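One contact in two related proteins. Structure 1 is vibralactone Cyclase from Boreostereum vibrans, which catalyses the cyclization that forms the fused bicyclic beta-lactone of vibralactone: PDB 6KD0 (chain A, 1.80 Å), residues Trp100-Gly105 and Tyr134-Glu139. Structure 2 is heroin esterase from Rhodococcus sp.: PDB 1LZL (chain B, 1.30 Å), residues Trp84-Gly89 and Tyr118-Glu123. One frame, after least-squares fit of the local backbone (RMSD 0.39 Å); residues are numbered along the deposited sequences.

Structure 1 (6KD0); sequences WVHCGG and YRLTPE.
The HCGG sequence after strand 97-101 corresponds to the HGGG motif of hormone-sensitive-lipase relatives, probably the oxyanion-hole loop, and its H102 packs on Y134 from the loop between strand 128-132 and helix 144-158. Their rings form an offset stack with planes 9° apart. Y134 OH donates to H102 O (2.7 Å) from above the carbonyl plane. H102 ND1 donates to C103 O (2.6 Å), while water 1 joins H102 NE2 (2.8 Å) to Y134 O (2.6 Å); held at both nitrogens, the imidazole has its rotation fixed. V101 turns CG1 anti to the backbone N (chi1 -165°), bringing this methyl 3.5 Å from Y134 CE2, an apolar fit for a buried strand end. CB of C103 points away from 134-139. T137 OG1 donates to water 3 (2.6 Å), which donates to G105 O (2.7 Å).

Structure 2 (1LZL); sequences WIHGGG and YRLAPE.
In the HGGG motif, probably the oxyanion-hole loop of this esterase, H86 packs on Y118 of segment 118-123. Their rings form an offset stack with planes 17° apart. Y118 OH donates to H86 O (2.7 Å) from above the carbonyl plane, so the tyrosine grips the histidine by its ring and its backbone. H86 ND1 donates to G87 O (2.7 Å), while water 4 joins H86 NE2 (2.7 Å) to Y118 O (2.6 Å); these two bonds fix the turn of the imidazole. I85 sets CG1 beside the backbone N (chi1 -51°), which leaves CG2 to meet Y118 CE2 at 3.3 Å; the branched, apolar chain suits a buried strand end. G87 brings only backbone to the loop. A121 is buried, and its methyl offers no polar group.

Structure 1 against structure 2
The hydrogen bonds round the histidine-tyrosine pair are kept: Y134(A) OH to H102(A) O and Y118(B) OH to H86(B) O are both 2.7 Å long, and the histidine ND1 donates to the carbonyl of the next residue, C103(A) or G87(B). Water 1 and water 4 occupy the same place. H102(A), Y134(A) and L136(A) coincide with their counterparts within the error, so the exchanges lie around a constant histidine-tyrosine pair. At V101(A) against I85(B) the touch on the tyrosine is kept by matching methyls, CG1 of V101(A) and CG2 of I85(B), 0.6 Å apart after superposition. The second branches, CG2 of V101(A) and CG1 of I85(B), lie 0.9 Å apart, and CD1 of I85(B) extends the apolar chain with no counterpart in V101(A). CB and SG of C103(A) have no counterpart in G87(B) and touch nothing on the other segment. With T137(A) against A121(B) the CB atoms coincide, but OG1 and CG2 of T137(A) have no counterpart in A121(B). The threonine thus brings a hydroxyl, whose OG1 donates to water 3, modelled in structure 1, whereas the methyl of A121(B) carries no hydroxyl.

Structure 1 (6KD0)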
loop_
_atom_site.group_PDB
_atom_site.type_symbol
_atom_site.label_atom_id
_atom_site.label_comp_id
_atom_site.label_asym_id
_atom_site.label_seq_id
_atom_site.Cartn_x
_atom_site.Cartn_y
_atom_site.Cartn_z
ATOM N N TRP A 100 -7.306 -1.273 -3.946
ATOM C CA TRP A 100 -6.279 -1.637 -2.975
ATOM C C TRP A 100 -5.132 -2.363 -3.666
ATOM O O TRP A 100 -5.365 -3.304 -4.444
ATOM C CB TRP A 100 -6.880 -2.510 -1.861
ATOM C CG TRP A 100 -5.830 -3.058 -0.972
ATOM C CD1 TRP A 100 -5.121 -4.221 -1.156
ATOM C CD2 TRP A 100 -5.291 -2.440 0.204
ATOM N NE1 TRP A 100 -4.198 -4.370 -0.148
ATOM C CE2 TRP A 100 -4.287 -3.297 0.703
ATOM C CE3 TRP A 100 -5.581 -1.260 0.902
ATOM C CZ2 TRP A 100 -3.564 -3.007 1.862
ATOM C CZ3 TRP A 100 -4.851 -0.971 2.052
ATOM C CH2 TRP A 100 -3.855 -1.845 2.515
ATOM N N VAL A 101 -3.896 -1.938 -3.381
ATOM C CA VAL A 101 -2.695 -2.516 -3.985
ATOM C C VAL A 101 -1.849 -3.168 -2.895
ATOM O O VAL A 101 -1.252 -2.479 -2.045
ATOM C CB VAL A 101 -1.876 -1.471 -4.747
ATOM C CG1 VAL A 101 -0.848 -2.177 -5.653
ATOM C CG2 VAL A 101 -2.800 -0.576 -5.540
ATOM N N HIS A 102 -1.711 -4.494 -2.988
ATOM C CA HIS A 102 -1.060 -5.287 -1.950
ATOM C C HIS A 102 0.461 -5.096 -1.936
ATOM O O HIS A 102 1.077 -4.607 -2.892
ATOM C CB HIS A 102 -1.407 -6.777 -2.138
ATOM C CG HIS A 102 -0.703 -7.414 -3.295
ATOM N ND1 HIS A 102 0.633 -7.751 -3.260
ATOM C CD2 HIS A 102 -1.154 -7.787 -4.518
ATOM C CE1 HIS A 102 0.983 -8.279 -4.422
ATOM N NE2 HIS A 102 -0.085 -8.315 -5.201
ATOM N N CYS A 103 1.068 -5.552 -0.845
ATOM C CA CYS A 103 2.491 -5.406 -0.584
ATOM C C CYS A 103 3.290 -6.556 -1.192
ATOM O O CYS A 103 2.752 -7.464 -1.847
ATOM C CB CYS A 103 2.750 -5.356 0.917
ATOM S SG CYS A 103 2.708 -7.017 1.680
ATOM N N GLY A 104 4.598 -6.519 -0.939
ATOM C CA GLY A 104 5.443 -7.663 -1.211
ATOM C C GLY A 104 6.768 -7.355 -1.869
ATOM O O GLY A 104 7.346 -8.252 -2.492
ATOM N N GLY A 105 7.265 -6.117 -1.748
ATOM C CA GLY A 105 8.569 -5.788 -2.322
ATOM C C GLY A 105 8.625 -5.874 -3.836
ATOM O O GLY A 105 9.726 -5.947 -4.402
ATOM N N TYR A 134 -1.210 -7.953 -9.632
ATOM C CA TYR A 134 -0.245 -7.374 -10.556
ATOM C C TYR A 134 0.975 -8.282 -10.687
ATOM O O TYR A 134 1.327 -9.034 -9.772
ATOM C CB TYR A 134 0.154 -5.961 -10.102
ATOM C CG TYR A 134 0.816 -5.840 -8.737
ATOM C CD1 TYR A 134 2.183 -6.073 -8.568
ATOM C CD2 TYR A 134 0.071 -5.452 -7.619
ATOM C CE1 TYR A 134 2.792 -5.947 -7.304
ATOM C CE2 TYR A 134 0.664 -5.305 -6.359
ATOM C CZ TYR A 134 2.025 -5.557 -6.213
ATOM O OH TYR A 134 2.604 -5.425 -4.978
ATOM N N ARG A 135 1.632 -8.220 -11.843
ATOM C CA ARG A 135 2.742 -9.134 -12.093
ATOM C C ARG A 135 3.928 -8.832 -11.177
ATOM O O ARG A 135 4.215 -7.672 -10.858
ATOM C CB ARG A 135 3.146 -9.079 -13.567
ATOM C CG ARG A 135 2.382 -10.101 -14.398
ATOM C CD ARG A 135 2.663 -9.939 -15.885
ATOM N NE ARG A 135 1.988 -8.769 -16.434
ATOM C CZ ARG A 135 2.034 -8.396 -17.710
ATOM N NH1 ARG A 135 2.734 -9.102 -18.601
ATOM N NH2 ARG A 135 1.382 -7.311 -18.105
ATOM N N LEU A 136 4.610 -9.892 -10.742
ATOM C CA LEU A 136 5.694 -9.807 -9.772
ATOM C C LEU A 136 7.060 -9.779 -10.437
ATOM O O LEU A 136 7.265 -10.347 -11.515
ATOM C CB LEU A 136 5.658 -10.999 -8.812
ATOM C CG LEU A 136 4.339 -11.133 -8.039
ATOM C CD1 LEU A 136 4.381 -12.362 -7.144
ATOM C CD2 LEU A 136 4.080 -9.871 -7.242
ATOM N N THR A 137 8.005 -9.125 -9.754
ATOM C CA THR A 137 9.415 -9.237 -10.070
ATOM C C THR A 137 9.972 -10.517 -9.447
ATOM O O THR A 137 9.369 -11.086 -8.541
ATOM C CB THR A 137 10.177 -8.020 -9.531
ATOM O OG1 THR A 137 10.074 -8.006 -8.099
ATOM C CG2 THR A 137 9.605 -6.718 -10.110
ATOM N N PRO A 138 11.138 -10.998 -9.913
ATOM C CA PRO A 138 11.929 -10.528 -11.051
ATOM C C PRO A 138 11.449 -11.050 -12.392
ATOM O O PRO A 138 11.984 -10.621 -13.407
ATOM C CB PRO A 138 13.324 -11.069 -10.745
ATOM C CG PRO A 138 13.070 -12.362 -10.020
ATOM C CD PRO A 138 11.800 -12.110 -9.200
ATOM N N GLU A 139 10.488 -11.978 -12.388
ATOM C CA GLU A 139 9.986 -12.548 -13.641
ATOM C C GLU A 139 9.497 -11.465 -14.602
ATOM O O GLU A 139 9.688 -11.575 -15.820
ATOM C CB GLU A 139 8.876 -13.559 -13.355
ATOM C CG GLU A 139 9.358 -14.834 -12.670
ATOM C CD GLU A 139 9.380 -14.738 -11.155
ATOM O OE1 GLU A 139 9.110 -13.644 -10.599
ATOM O OE2 GLU A 139 9.671 -15.773 -10.508
HETATM O O HOH W 1 0.203 -9.865 -7.544
HETATM O O HOH W 2 4.770 -7.134 -4.329
HETATM O O HOH W 3 11.444 -6.560 -6.370
#

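Structure 2 (1LZL)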
loop_
_atom_site.group_PDB
_atom_site.type_symbol
_atom_site.label_atom_id
_atom_site.label_comp_id
_atom_site.label_asym_id
_atom_site.label_seq_id
_atom_site.Cartn_x
_atom_site.Cartn_y
_atom_site.Cartn_z
ATOM N N TRP B 84 -6.919 -1.179 -4.647
ATOM C CA TRP B 84 -5.980 -1.551 -3.619
ATOM C C TRP B 84 -4.873 -2.420 -4.203
ATOM O O TRP B 84 -5.146 -3.283 -5.050
ATOM C CB TRP B 84 -6.705 -2.377 -2.503
ATOM C CG TRP B 84 -5.701 -2.744 -1.438
ATOM C CD1 TRP B 84 -5.169 -3.962 -1.200
ATOM C CD2 TRP B 84 -5.129 -1.830 -0.510
ATOM N NE1 TRP B 84 -4.290 -3.881 -0.160
ATOM C CE2 TRP B 84 -4.248 -2.591 0.287
ATOM C CE3 TRP B 84 -5.262 -0.469 -0.243
ATOM C CZ2 TRP B 84 -3.492 -2.047 1.328
ATOM C CZ3 TRP B 84 -4.514 0.095 0.794
ATOM C CH2 TRP B 84 -3.635 -0.702 1.576
ATOM N N ILE B 85 -3.649 -2.205 -3.745
ATOM C CA ILE B 85 -2.472 -2.879 -4.286
ATOM C C ILE B 85 -1.659 -3.429 -3.130
ATOM O O ILE B 85 -1.134 -2.712 -2.250
ATOM C CB ILE B 85 -1.643 -1.871 -5.125
ATOM C CG1 ILE B 85 -2.536 -1.152 -6.160
ATOM C CG2 ILE B 85 -0.462 -2.553 -5.766
ATOM C CD1 ILE B 85 -1.860 0.066 -6.786
ATOM N N HIS B 86 -1.520 -4.760 -3.098
ATOM C CA HIS B 86 -0.853 -5.429 -1.994
ATOM C C HIS B 86 0.658 -5.200 -2.025
ATOM O O HIS B 86 1.212 -4.797 -3.026
ATOM C CB HIS B 86 -1.089 -6.937 -2.028
ATOM C CG HIS B 86 -0.372 -7.650 -3.139
ATOM N ND1 HIS B 86 0.937 -8.056 -3.047
ATOM C CD2 HIS B 86 -0.809 -8.107 -4.367
ATOM C CE1 HIS B 86 1.314 -8.672 -4.151
ATOM N NE2 HIS B 86 0.289 -8.735 -4.978
ATOM N N GLY B 87 1.255 -5.478 -0.822
ATOM C CA GLY B 87 2.685 -5.311 -0.710
ATOM C C GLY B 87 3.505 -6.565 -0.888
ATOM O O GLY B 87 2.987 -7.560 -1.427
ATOM N N GLY B 88 4.770 -6.554 -0.493
ATOM C CA GLY B 88 5.615 -7.742 -0.736
ATOM C C GLY B 88 6.877 -7.383 -1.482
ATOM O O GLY B 88 7.520 -8.216 -2.166
ATOM N N GLY B 89 7.361 -6.147 -1.357
ATOM C CA GLY B 89 8.638 -5.793 -1.917
ATOM C C GLY B 89 8.765 -5.930 -3.422
ATOM O O GLY B 89 9.888 -5.997 -3.936
ATOM N N TYR B 118 -1.363 -7.702 -9.616
ATOM C CA TYR B 118 -0.297 -7.307 -10.535
ATOM C C TYR B 118 0.748 -8.386 -10.694
ATOM O O TYR B 118 0.913 -9.263 -9.813
ATOM C CB TYR B 118 0.320 -5.987 -10.084
ATOM C CG TYR B 118 0.966 -5.978 -8.710
ATOM C CD1 TYR B 118 2.312 -6.312 -8.579
ATOM C CD2 TYR B 118 0.240 -5.643 -7.587
ATOM C CE1 TYR B 118 2.870 -6.298 -7.293
ATOM C CE2 TYR B 118 0.784 -5.611 -6.300
ATOM C CZ TYR B 118 2.107 -5.947 -6.189
ATOM O OH TYR B 118 2.723 -5.918 -4.947
ATOM N N ARG B 119 1.463 -8.323 -11.810
ATOM C CA ARG B 119 2.541 -9.304 -11.982
ATOM C C ARG B 119 3.750 -9.003 -11.101
ATOM O O ARG B 119 4.121 -7.843 -10.918
ATOM C CB ARG B 119 3.007 -9.242 -13.438
ATOM C CG ARG B 119 2.007 -9.859 -14.415
ATOM C CD ARG B 119 2.445 -9.612 -15.863
ATOM N NE ARG B 119 2.377 -8.148 -16.080
ATOM C CZ ARG B 119 2.851 -7.549 -17.161
ATOM N NH1 ARG B 119 3.439 -8.279 -18.129
ATOM N NH2 ARG B 119 2.776 -6.217 -17.297
ATOM N N LEU B 120 4.392 -10.018 -10.572
ATOM C CA LEU B 120 5.529 -9.862 -9.667
ATOM C C LEU B 120 6.861 -9.835 -10.416
ATOM O O LEU B 120 7.073 -10.533 -11.438
ATOM C CB LEU B 120 5.628 -11.022 -8.649
ATOM C CG LEU B 120 4.419 -11.186 -7.728
ATOM C CD1 LEU B 120 4.720 -12.403 -6.848
ATOM C CD2 LEU B 120 4.178 -9.955 -6.893
ATOM N N ALA B 121 7.771 -9.054 -9.849
ATOM C CA ALA B 121 9.190 -9.122 -10.225
ATOM C C ALA B 121 9.884 -10.252 -9.493
ATOM O O ALA B 121 9.395 -10.713 -8.480
ATOM C CB ALA B 121 9.831 -7.781 -9.889
ATOM N N PRO B 122 11.042 -10.721 -9.939
ATOM C CA PRO B 122 11.750 -10.249 -11.131
ATOM C C PRO B 122 11.199 -10.799 -12.454
ATOM O O PRO B 122 11.713 -10.339 -13.506
ATOM C CB PRO B 122 13.181 -10.774 -10.887
ATOM C CG PRO B 122 12.919 -12.070 -10.173
ATOM C CD PRO B 122 11.755 -11.808 -9.236
ATOM N N GLU B 123 10.264 -11.743 -12.394
ATOM C CA GLU B 123 9.788 -12.328 -13.667
ATOM C C GLU B 123 9.198 -11.228 -14.570
ATOM O O GLU B 123 9.394 -11.264 -15.800
ATOM C CB GLU B 123 8.765 -13.415 -13.373
ATOM C CG GLU B 123 9.341 -14.659 -12.699
ATOM C CD GLU B 123 9.434 -14.556 -11.195
ATOM O OE1 GLU B 123 9.101 -13.511 -10.583
ATOM O OE2 GLU B 123 9.844 -15.565 -10.560
HETATM O O HOH W 4 -0.059 -9.815 -7.424
#